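Local structure of frutapin (Artocarpus altilis, 5KRP) at residues G9-P14 and T119-P124; I29-Y34 and G54-S59; T84-F87 and T92-P95. The protein binds carbohydrates as a lectin of the jacalin-like family, probably recognising mannose-type sugars through its compact, all-beta subunits. One frame throughout, in Å; residues are numbered along the deposited sequence.

How the interactions relate
The chain folds as three four-stranded antiparallel sheets, the beta-prism of jacalin-like lectins; interactions 1 and 3 share a sheet, interaction 2 uses another. Interaction 1 joins edge strands 6-12 and 119-125 of two sheets. Interaction 3, its centre about 13 Å away, is the turn after strand 77-86, the neighbour of 119-125, and touches interaction 1: T119 N lies 2.8 Å from T84 O, and P14 packs on T94. Interaction 2, between strand 26-34 and the loop after strand 50-53, is centred about 18 Å from interaction 1 and 20 Å from interaction 3. Along the chain interaction 2 precedes interaction 3, and both lie inside the span closed by interaction 1, joining early and late strands.

Interaction 1 (G9-P14 and T119-P124); sequences GPWGGP and TYFNLP
The indole of W11 is sandwiched: the ring of F121 covers one face, with its CD2 lying toward the rim, while the CA of G9 lies over the opposite face, toward its rim, 3.7 Å above the plane. The two aromatic groups form an offset stack in which the five-membered ring of W11 and the F121 ring have centroids 4.5 Å apart and planes tilted by only 11°. The offset lets each methylene sit over the other's ring. W11 CB stands 3.8 Å from the F121 ring centroid and almost on its normal, while F121 CB reaches the five-membered ring as a second CH-pi contact and comes within 3.5 Å of W11 CD1. F121 can do this because its chi1 of 70° places CG between the backbone N and the carbonyl carbon, turning the ring beneath W11 CB. Farther along the indole, L123 CB approaches W11 CH2 obliquely at 4.1 Å. W11 belongs to strand 6-12 and F121 to strand 119-125, each the outermost strand of its own four-stranded sheet, so the stack joins the edge strands of two sheets of the beta-prism in a buried contact. Flat rings suit this place because they can stack closely where side chains alone make the contact, with no hydrogen bond between the segments. G9, with no side chain, lets its CA lie against the indole, and its positive phi is one that glycine readily adopts. At the rim of the indole, the polar NE1 is satisfied by N122 O of a second subunit, and P124 of that subunit packs on W11. L123 likewise meets L123 of the second subunit, while within its own chain it touches V146 of strand 141-149.

Interaction 2 (I29-Y34 and G54-S59); sequences IIELSY and GSKHTS
S33 and S59 face each other at the buried end of this contact, and E31 and K56 reach across its outer end. At the buried end S33 OG comes within 4.4 Å of S59 CB, and a water links the two sides: it is hydrogen-bonded to S33 OG at 2.8 Å and to the backbone S59 O at 3.2 Å, probably donating to the latter. Serine suits both positions, being small and able to hold polar neighbours. S33 OG is also bonded to S40 N, while S40 OG bonds S59 N, so one residue of strand 38-47 links the two sides; S59 OG meets D139 O and L61 N. Strand 26-34 belongs to a sheet of the beta-prism, while segment 54-59 is part of the loop after strand 50-53; its touching part nevertheless runs within 12° of the strand's direction, with strand 38-47 beside both. The outer end is looser. K56, bent at chi2 (-67°) and again at chi4, brings its NZ toward E31, whose chain is extended beyond CG, but the salt bridge from NZ to E31 OE2 is long, at 3.8 Å. Flexible charged chains suit this more solvent-accessible rim.

Interaction 3 (T84-F87 and T92-P95); sequences TAPF and TRTP
R93 is brought against P86 by its own torsions: its chain is extended from CG to NE, and a chi4 of -74° then turns the guanidinium so that one flat face lies against P86 CB and CG. This is the turn end of a beta-hairpin joining strands 77-86 and 95-104 at the surface of the prism. P86 CB sits over the centre of that guanidinium face, 3.7 Å above its plane, and P86 CG is 3.6 Å from R93 NH1. R93 supports the reversal with phi and psi both positive. P86 and P95 form an antiparallel non-hydrogen-bonded pair, their CA atoms 3.7 Å apart; proline suits such a site because neither residue's N is needed for a bond across the pair. Instead the CA hydrogens serve. P95 CA approaches A85 O at 3.4 Å, and P86 CA makes a similar contact with T94 O. The F87 ring packs on V96, R98 and L140, while the side chain of T94 lies near a bound glycerol. F87 N donates to T94 O at 3.3 Å, its N lying 43° above the carbonyl plane of T94.

Interaction 1 (G9-P14 and T119-P124)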
loop_
_atom_site.group_PDB
_atom_site.type_symbol
_atom_site.label_atom_id
_atom_site.label_comp_id
_atom_site.label_asym_id
_atom_site.label_seq_id
_atom_site.Cartn_x
_atom_site.Cartn_y
_atom_site.Cartn_z
ATOM N N GLY A 9 -11.948 -10.323 -7.332
ATOM C CA GLY A 9 -12.735 -11.559 -7.439
ATOM C C GLY A 9 -13.500 -11.744 -6.120
ATOM O O GLY A 9 -13.822 -10.747 -5.402
ATOM N N PRO A 10 -13.954 -12.971 -5.823
ATOM C CA PRO A 10 -13.694 -14.189 -6.623
ATOM C C PRO A 10 -14.486 -14.209 -7.932
ATOM O O PRO A 10 -15.494 -13.482 -8.110
ATOM C CB PRO A 10 -14.176 -15.336 -5.668
ATOM C CG PRO A 10 -14.099 -14.740 -4.297
ATOM C CD PRO A 10 -14.490 -13.308 -4.489
ATOM N N TRP A 11 -14.015 -15.041 -8.843
ATOM C CA TRP A 11 -14.725 -15.441 -10.077
ATOM C C TRP A 11 -15.134 -16.895 -9.895
ATOM O O TRP A 11 -14.305 -17.731 -9.528
ATOM C CB TRP A 11 -13.809 -15.314 -11.299
ATOM C CG TRP A 11 -13.519 -13.815 -11.593
ATOM C CD1 TRP A 11 -14.259 -12.947 -12.309
ATOM C CD2 TRP A 11 -12.358 -13.082 -11.151
ATOM N NE1 TRP A 11 -13.634 -11.710 -12.381
ATOM C CE2 TRP A 11 -12.474 -11.758 -11.666
ATOM C CE3 TRP A 11 -11.253 -13.420 -10.383
ATOM C CZ2 TRP A 11 -11.498 -10.753 -11.419
ATOM C CZ3 TRP A 11 -10.273 -12.446 -10.105
ATOM C CH2 TRP A 11 -10.413 -11.106 -10.649
ATOM N N GLY A 12 -16.418 -17.185 -10.111
ATOM C CA GLY A 12 -16.940 -18.548 -9.977
ATOM C C GLY A 12 -18.189 -18.519 -9.132
ATOM O O GLY A 12 -18.796 -17.453 -8.920
ATOM N N GLY A 13 -18.615 -19.681 -8.658
ATOM C CA GLY A 13 -19.914 -19.744 -7.946
ATOM C C GLY A 13 -19.753 -19.704 -6.458
ATOM O O GLY A 13 -18.656 -19.581 -5.922
ATOM N N PRO A 14 -20.870 -19.800 -5.728
ATOM C CA PRO A 14 -20.929 -19.601 -4.329
ATOM C C PRO A 14 -20.752 -20.860 -3.457
ATOM O O PRO A 14 -20.753 -20.751 -2.235
ATOM C CB PRO A 14 -22.301 -18.954 -4.154
ATOM C CG PRO A 14 -23.150 -19.688 -5.143
ATOM C CD PRO A 14 -22.204 -19.973 -6.310
ATOM N N THR A 119 -18.395 -18.472 -19.128
ATOM C CA THR A 119 -18.113 -17.060 -19.048
ATOM C C THR A 119 -16.623 -16.816 -18.818
ATOM O O THR A 119 -16.080 -17.229 -17.821
ATOM C CB THR A 119 -18.905 -16.443 -17.927
ATOM O OG1 THR A 119 -20.286 -16.681 -18.191
ATOM C CG2 THR A 119 -18.719 -14.904 -17.855
ATOM N N TYR A 120 -15.987 -16.198 -19.770
ATOM C CA TYR A 120 -14.554 -15.816 -19.665
ATOM C C TYR A 120 -14.329 -14.741 -18.630
ATOM O O TYR A 120 -15.198 -13.912 -18.436
ATOM C CB TYR A 120 -14.073 -15.355 -21.054
ATOM C CG TYR A 120 -12.664 -14.768 -21.140
ATOM C CD1 TYR A 120 -11.549 -15.556 -20.987
ATOM C CD2 TYR A 120 -12.472 -13.415 -21.426
ATOM C CE1 TYR A 120 -10.273 -15.055 -21.137
ATOM C CE2 TYR A 120 -11.196 -12.877 -21.586
ATOM C CZ TYR A 120 -10.105 -13.702 -21.445
ATOM O OH TYR A 120 -8.822 -13.225 -21.571
ATOM N N PHE A 121 -13.293 -14.867 -17.820
ATOM C CA PHE A 121 -12.875 -13.735 -16.941
ATOM C C PHE A 121 -11.417 -13.476 -17.182
ATOM O O PHE A 121 -10.702 -14.404 -17.566
ATOM C CB PHE A 121 -13.179 -13.940 -15.471
ATOM C CG PHE A 121 -12.337 -15.005 -14.802
ATOM C CD1 PHE A 121 -12.681 -16.333 -14.928
ATOM C CD2 PHE A 121 -11.165 -14.681 -14.141
ATOM C CE1 PHE A 121 -11.911 -17.335 -14.305
ATOM C CE2 PHE A 121 -10.390 -15.687 -13.549
ATOM C CZ PHE A 121 -10.748 -17.003 -13.642
ATOM N N ASN A 122 -10.961 -12.245 -16.906
ATOM C CA ASN A 122 -9.529 -11.916 -17.115
ATOM C C ASN A 122 -9.145 -10.724 -16.254
ATOM O O ASN A 122 -9.841 -9.682 -16.249
ATOM C CB ASN A 122 -9.384 -11.677 -18.623
ATOM C CG ASN A 122 -8.298 -10.741 -19.021
ATOM O OD1 ASN A 122 -7.135 -11.007 -18.807
ATOM N ND2 ASN A 122 -8.665 -9.717 -19.756
ATOM N N LEU A 123 -8.054 -10.934 -15.531
ATOM C CA LEU A 123 -7.420 -9.968 -14.661
ATOM C C LEU A 123 -5.994 -9.635 -15.241
ATOM O O LEU A 123 -5.019 -10.365 -14.954
ATOM C CB LEU A 123 -7.277 -10.486 -13.247
ATOM C CG LEU A 123 -6.624 -9.499 -12.256
ATOM C CD1 LEU A 123 -7.610 -8.359 -11.938
ATOM C CD2 LEU A 123 -6.217 -10.293 -11.033
ATOM N N PRO A 124 -5.915 -8.576 -16.036
ATOM C CA PRO A 124 -4.609 -8.125 -16.590
ATOM C C PRO A 124 -4.015 -7.169 -15.575
ATOM O O PRO A 124 -4.633 -6.183 -15.208
ATOM C CB PRO A 124 -4.966 -7.436 -17.888
ATOM C CG PRO A 124 -6.440 -7.224 -17.835
ATOM C CD PRO A 124 -7.012 -7.746 -16.556
#

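Interaction 2 (I29-Y34 and G54-S59)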
loop_
_atom_site.group_PDB
_atom_site.type_symbol
_atom_site.label_atom_id
_atom_site.label_comp_id
_atom_site.label_asym_id
_atom_site.label_seq_id
_atom_site.Cartn_x
_atom_site.Cartn_y
_atom_site.Cartn_z
ATOM N N ILE A 29 5.402 -21.546 -6.893
ATOM C CA ILE A 29 4.800 -22.705 -7.622
ATOM C C ILE A 29 3.323 -22.702 -7.419
ATOM O O ILE A 29 2.806 -22.570 -6.279
ATOM C CB ILE A 29 5.388 -24.059 -7.126
ATOM C CG1 ILE A 29 6.897 -24.158 -7.410
ATOM C CG2 ILE A 29 4.643 -25.305 -7.694
ATOM C CD1 ILE A 29 7.640 -25.189 -6.562
ATOM N N ILE A 30 2.645 -23.034 -8.514
ATOM C CA ILE A 30 1.185 -23.302 -8.485
ATOM C C ILE A 30 0.939 -24.758 -8.911
ATOM O O ILE A 30 1.473 -25.153 -9.923
ATOM C CB ILE A 30 0.395 -22.355 -9.399
ATOM C CG1 ILE A 30 0.554 -20.913 -8.896
ATOM C CG2 ILE A 30 -1.092 -22.723 -9.377
ATOM C CD1 ILE A 30 0.111 -19.876 -9.904
ATOM N N GLU A 31 0.206 -25.519 -8.092
ATOM C CA GLU A 31 -0.172 -26.925 -8.452
ATOM C C GLU A 31 -1.688 -27.009 -8.570
ATOM O O GLU A 31 -2.402 -26.593 -7.674
ATOM C CB GLU A 31 0.293 -27.888 -7.365
ATOM C CG GLU A 31 1.810 -27.916 -7.181
ATOM C CD GLU A 31 2.262 -28.909 -6.107
ATOM O OE1 GLU A 31 2.033 -30.135 -6.312
ATOM O OE2 GLU A 31 2.847 -28.470 -5.084
ATOM N N LEU A 32 -2.181 -27.528 -9.681
ATOM C CA LEU A 32 -3.576 -27.675 -9.803
ATOM C C LEU A 32 -3.884 -29.009 -10.462
ATOM O O LEU A 32 -2.978 -29.640 -11.013
ATOM C CB LEU A 32 -4.153 -26.483 -10.564
ATOM C CG LEU A 32 -3.687 -26.184 -11.945
ATOM C CD1 LEU A 32 -4.490 -27.040 -12.972
ATOM C CD2 LEU A 32 -3.904 -24.738 -12.297
ATOM N N SER A 33 -5.147 -29.442 -10.321
ATOM C CA SER A 33 -5.659 -30.609 -11.115
ATOM C C SER A 33 -6.821 -30.164 -11.980
ATOM O O SER A 33 -7.496 -29.151 -11.691
ATOM C CB SER A 33 -6.029 -31.786 -10.233
ATOM O OG SER A 33 -7.227 -31.542 -9.547
ATOM N N TYR A 34 -6.997 -30.844 -13.115
ATOM C CA TYR A 34 -8.034 -30.508 -14.045
ATOM C C TYR A 34 -8.486 -31.726 -14.882
ATOM O O TYR A 34 -7.724 -32.705 -15.029
ATOM C CB TYR A 34 -7.603 -29.457 -15.029
ATOM C CG TYR A 34 -6.483 -29.881 -15.951
ATOM C CD1 TYR A 34 -5.139 -29.826 -15.536
ATOM C CD2 TYR A 34 -6.767 -30.344 -17.273
ATOM C CE1 TYR A 34 -4.097 -30.227 -16.401
ATOM C CE2 TYR A 34 -5.735 -30.772 -18.121
ATOM C CZ TYR A 34 -4.415 -30.664 -17.687
ATOM O OH TYR A 34 -3.371 -31.054 -18.490
ATOM N N GLY A 54 1.432 -23.207 1.030
ATOM C CA GLY A 54 0.037 -22.931 1.459
ATOM C C GLY A 54 -0.714 -24.215 1.725
ATOM O O GLY A 54 -0.258 -25.308 1.345
ATOM N N SER A 55 -1.833 -24.083 2.409
ATOM C CA SER A 55 -2.691 -25.205 2.654
ATOM C C SER A 55 -3.104 -25.791 1.335
ATOM O O SER A 55 -3.323 -25.095 0.380
ATOM C CB SER A 55 -3.962 -24.795 3.418
ATOM O OG SER A 55 -3.679 -24.315 4.722
ATOM N N LYS A 56 -3.253 -27.105 1.305
ATOM C CA LYS A 56 -3.792 -27.793 0.125
ATOM C C LYS A 56 -5.303 -27.613 0.019
ATOM O O LYS A 56 -6.001 -27.605 1.018
ATOM C CB LYS A 56 -3.432 -29.302 0.203
ATOM C CG LYS A 56 -1.958 -29.618 0.278
ATOM C CD LYS A 56 -1.270 -29.251 -1.025
ATOM C CE LYS A 56 0.232 -29.591 -1.084
ATOM N NZ LYS A 56 1.035 -28.473 -1.742
ATOM N N HIS A 57 -5.795 -27.372 -1.175
ATOM C CA HIS A 57 -7.254 -27.327 -1.468
ATOM C C HIS A 57 -7.497 -28.393 -2.564
ATOM O O HIS A 57 -7.663 -28.128 -3.757
ATOM C CB HIS A 57 -7.662 -25.896 -1.880
ATOM C CG HIS A 57 -7.055 -24.868 -0.963
ATOM N ND1 HIS A 57 -7.468 -24.745 0.339
ATOM C CD2 HIS A 57 -6.105 -23.923 -1.151
ATOM C CE1 HIS A 57 -6.757 -23.803 0.945
ATOM N NE2 HIS A 57 -5.913 -23.304 0.070
ATOM N N THR A 58 -7.501 -29.628 -2.079
ATOM C CA THR A 58 -7.436 -30.794 -2.921
ATOM C C THR A 58 -8.861 -31.208 -3.297
ATOM O O THR A 58 -9.755 -31.262 -2.423
ATOM C CB THR A 58 -6.705 -31.905 -2.131
ATOM O OG1 THR A 58 -5.354 -31.464 -1.875
ATOM C CG2 THR A 58 -6.624 -33.210 -2.931
ATOM N N SER A 59 -9.055 -31.537 -4.567
ATOM C CA SER A 59 -10.274 -32.146 -5.053
ATOM C C SER A 59 -10.140 -33.700 -4.914
ATOM O O SER A 59 -9.055 -34.276 -5.130
ATOM C CB SER A 59 -10.498 -31.800 -6.553
ATOM O OG SER A 59 -11.502 -32.704 -7.062
HETATM O O HOH W 1 -8.048 -33.844 -8.126
#

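Interaction 3 (T84-F87 and T92-P95)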
loop_
_atom_site.group_PDB
_atom_site.type_symbol
_atom_site.label_atom_id
_atom_site.label_comp_id
_atom_site.label_asym_id
_atom_site.label_seq_id
_atom_site.Cartn_x
_atom_site.Cartn_y
_atom_site.Cartn_z
ATOM N N THR A 84 -15.795 -19.606 -16.192
ATOM C CA THR A 84 -16.677 -20.135 -15.149
ATOM C C THR A 84 -18.042 -20.581 -15.813
ATOM O O THR A 84 -18.506 -19.964 -16.765
ATOM C CB THR A 84 -16.953 -19.147 -13.980
ATOM O OG1 THR A 84 -17.584 -17.995 -14.473
ATOM C CG2 THR A 84 -15.677 -18.701 -13.374
ATOM N N ALA A 85 -18.633 -21.635 -15.251
ATOM C CA ALA A 85 -19.917 -22.176 -15.746
ATOM C C ALA A 85 -20.451 -23.251 -14.846
ATOM O O ALA A 85 -19.698 -23.855 -14.140
ATOM C CB ALA A 85 -19.742 -22.775 -17.134
ATOM N N PRO A 86 -21.774 -23.508 -14.880
ATOM C CA PRO A 86 -22.398 -24.584 -14.125
ATOM C C PRO A 86 -21.779 -25.916 -14.515
ATOM O O PRO A 86 -21.212 -26.084 -15.632
ATOM C CB PRO A 86 -23.862 -24.520 -14.543
ATOM C CG PRO A 86 -24.057 -23.156 -15.006
ATOM C CD PRO A 86 -22.760 -22.708 -15.607
ATOM N N PHE A 87 -21.757 -26.771 -13.512
ATOM C CA PHE A 87 -21.249 -28.084 -13.699
ATOM C C PHE A 87 -22.483 -28.962 -13.565
ATOM O O PHE A 87 -23.102 -29.059 -12.462
ATOM C CB PHE A 87 -20.191 -28.421 -12.682
ATOM C CG PHE A 87 -19.311 -29.554 -13.130
ATOM C CD1 PHE A 87 -18.369 -29.342 -14.137
ATOM C CD2 PHE A 87 -19.445 -30.843 -12.580
ATOM C CE1 PHE A 87 -17.542 -30.371 -14.572
ATOM C CE2 PHE A 87 -18.598 -31.878 -13.015
ATOM C CZ PHE A 87 -17.652 -31.642 -14.016
ATOM N N THR A 92 -27.214 -29.159 -7.802
ATOM C CA THR A 92 -27.326 -27.710 -7.654
ATOM C C THR A 92 -26.972 -26.952 -8.919
ATOM O O THR A 92 -27.142 -25.707 -8.968
ATOM C CB THR A 92 -26.352 -27.233 -6.593
ATOM O OG1 THR A 92 -25.027 -27.629 -7.034
ATOM C CG2 THR A 92 -26.751 -27.852 -5.229
ATOM N N ARG A 93 -26.426 -27.649 -9.926
ATOM C CA ARG A 93 -25.963 -26.953 -11.116
ATOM C C ARG A 93 -25.187 -25.603 -10.774
ATOM O O ARG A 93 -25.368 -24.540 -11.374
ATOM C CB ARG A 93 -27.122 -26.692 -12.038
ATOM C CG ARG A 93 -26.614 -26.687 -13.447
ATOM C CD ARG A 93 -27.700 -26.902 -14.467
ATOM N NE ARG A 93 -27.269 -26.332 -15.736
ATOM C CZ ARG A 93 -27.219 -25.024 -16.003
ATOM N NH1 ARG A 93 -27.560 -24.109 -15.075
ATOM N NH2 ARG A 93 -26.811 -24.625 -17.213
ATOM N N THR A 94 -24.338 -25.660 -9.780
ATOM C CA THR A 94 -23.698 -24.413 -9.312
ATOM C C THR A 94 -22.496 -24.043 -10.299
ATOM O O THR A 94 -21.819 -24.962 -10.760
ATOM C CB THR A 94 -23.278 -24.593 -7.898
ATOM O OG1 THR A 94 -23.015 -23.309 -7.366
ATOM C CG2 THR A 94 -22.094 -25.547 -7.743
ATOM N N PRO A 95 -22.284 -22.770 -10.608
ATOM C CA PRO A 95 -21.078 -22.396 -11.383
ATOM C C PRO A 95 -19.783 -22.741 -10.634
ATOM O O PRO A 95 -19.666 -22.543 -9.440
ATOM C CB PRO A 95 -21.220 -20.887 -11.558
ATOM C CG PRO A 95 -22.702 -20.604 -11.310
ATOM C CD PRO A 95 -23.049 -21.532 -10.252
#